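Local coordinates for protease (Vibrio cholerae, PDB 4L9D), which is a secreted zinc metalloprotease thought to damage host cells, represented here by its first PKD domain, a calcium-binding module that regulates interdomain flexibility, at residues 27-31 with 32-36. Residues are numbered along the deposited sequence; the frame is centred on the assembly and turned at random.
With NA (sodium ion), chain C.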
loop_
_atom_site.group_PDB
_atom_site.type_symbol
_atom_site.label_atom_id
_atom_site.label_comp_id
_atom_site.label_asym_id
_atom_site.label_seq_id
_atom_site.Cartn_x
_atom_site.Cartn_y
_atom_site.Cartn_z
ATOM N N SER A 27 -5.448 2.207 7.645
ATOM C CA SER A 27 -6.740 2.465 7.047
ATOM C C SER A 27 -7.850 2.388 8.054
ATOM O O SER A 27 -7.655 1.826 9.165
ATOM C CB SER A 27 -6.972 1.432 5.902
ATOM O OG SER A 27 -5.991 1.484 4.907
ATOM N N SER A 28 -9.035 2.890 7.734
ATOM C CA SER A 28 -10.141 2.906 8.595
ATOM C C SER A 28 -11.459 2.932 7.829
ATOM O O SER A 28 -11.493 3.145 6.615
ATOM C CB SER A 28 -10.035 4.042 9.593
ATOM O OG SER A 28 -10.060 5.255 8.892
ATOM N N ASP A 29 -12.558 2.777 8.543
ATOM C CA ASP A 29 -13.879 2.833 7.910
ATOM C C ASP A 29 -14.901 3.205 8.960
ATOM O O ASP A 29 -15.114 2.449 9.927
ATOM C CB ASP A 29 -14.261 1.465 7.318
ATOM C CG ASP A 29 -15.406 1.511 6.355
ATOM O OD1 ASP A 29 -16.174 2.481 6.310
ATOM O OD2 ASP A 29 -15.547 0.457 5.649
ATOM N N SER A 30 -15.520 4.374 8.793
ATOM C CA SER A 30 -16.535 4.894 9.749
ATOM C C SER A 30 -17.909 4.309 9.507
ATOM O O SER A 30 -18.816 4.559 10.303
ATOM C CB SER A 30 -16.588 6.382 9.716
ATOM O OG SER A 30 -16.946 6.870 8.462
ATOM N N ASP A 31 -18.096 3.566 8.420
ATOM C CA ASP A 31 -19.405 3.059 8.041
ATOM C C ASP A 31 -19.272 1.616 7.519
ATOM O O ASP A 31 -19.865 1.249 6.518
ATOM C CB ASP A 31 -20.038 3.970 6.962
ATOM C CG ASP A 31 -21.433 3.620 6.659
ATOM O OD1 ASP A 31 -22.161 3.206 7.598
ATOM O OD2 ASP A 31 -21.874 3.866 5.495
ATOM N N GLY A 32 -18.471 0.796 8.189
ATOM C CA GLY A 32 -18.345 -0.574 7.817
ATOM C C GLY A 32 -16.999 -1.114 8.254
ATOM O O GLY A 32 -16.319 -0.509 9.104
ATOM N N ASN A 33 -16.615 -2.212 7.680
ATOM C CA ASN A 33 -15.426 -2.942 8.027
ATOM C C ASN A 33 -14.636 -3.271 6.770
ATOM O O ASN A 33 -15.181 -3.807 5.834
ATOM C CB ASN A 33 -15.819 -4.287 8.734
ATOM C CG ASN A 33 -16.562 -4.040 10.010
ATOM O OD1 ASN A 33 -15.949 -3.658 11.016
ATOM N ND2 ASN A 33 -17.835 -4.167 9.997
ATOM N N ILE A 34 -13.347 -2.967 6.761
ATOM C CA ILE A 34 -12.469 -3.302 5.645
ATOM C C ILE A 34 -12.261 -4.817 5.598
ATOM O O ILE A 34 -11.900 -5.413 6.616
ATOM C CB ILE A 34 -11.145 -2.528 5.693
ATOM C CG1 ILE A 34 -11.429 -1.022 5.499
ATOM C CG2 ILE A 34 -10.165 -3.046 4.640
ATOM C CD1 ILE A 34 -10.261 -0.120 5.825
ATOM N N VAL A 35 -12.434 -5.410 4.418
ATOM C CA VAL A 35 -12.312 -6.828 4.223
ATOM C C VAL A 35 -11.200 -7.246 3.267
ATOM O O VAL A 35 -10.847 -8.436 3.264
ATOM C CB VAL A 35 -13.636 -7.478 3.782
ATOM C CG1 VAL A 35 -14.740 -7.192 4.821
ATOM C CG2 VAL A 35 -14.067 -7.059 2.399
ATOM N N SER A 36 -10.709 -6.357 2.418
ATOM C CA SER A 36 -9.682 -6.729 1.461
ATOM C C SER A 36 -8.829 -5.530 1.063
ATOM O O SER A 36 -9.221 -4.359 1.270
ATOM C CB SER A 36 -10.304 -7.334 0.199
ATOM O OG SER A 36 -11.003 -6.348 -0.535
HETATM NA NA NA C . -15.833 0.604 11.141
HETATM O O HOH W 1 -18.105 1.407 11.163
HETATM O O HOH W 2 -16.718 -1.256 12.395
HETATM O O HOH W 3 -13.722 -0.315 11.176
HETATM O O HOH W 4 -15.315 1.893 13.114
#
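The carbonyl oxygens of Asp29 and Gly32 converge from either end of a tight turn on one sodium ion, Asp29 O at 2.3 Å and Gly32 O at 2.4 Å. The packed part lies beneath. The buried Asp29 carboxylate, swung away from its own N (chi1 -165°), tucks under the turn, where Asp31 N donates to Asp29 OD1 (3.1 Å) from above the carboxylate plane. This Asx turn suits aspartate, whose short side chain reaches a backbone N-H two residues on. Gly32 has a positive phi (154°), open mainly to glycine, and its C lies 3.4 Å from Asp29 OD2. Farther along, the long branch of Ile34 reaches back to the loop, CD1 3.6 Å from the small CB of Ser27, which leaves it room; Ser27 OG is hydrogen-bonded to Asn25 OD1 and Arg11 N.

The carbonyls are neighbours in a roughly octahedral shell whose other four positions are waters, one accepting from Gly32 N, another donating to Asn33 OD1. The side chain of Asp31 leaves the turn on its exposed flank. Neutral oxygens thus hold the sodium, while Asp29 OD2 lies close to Asp70 OD2, a pair that a shared proton or a cation may ease, consistent with calcium binding at Asp31, Asp70 and Asp74.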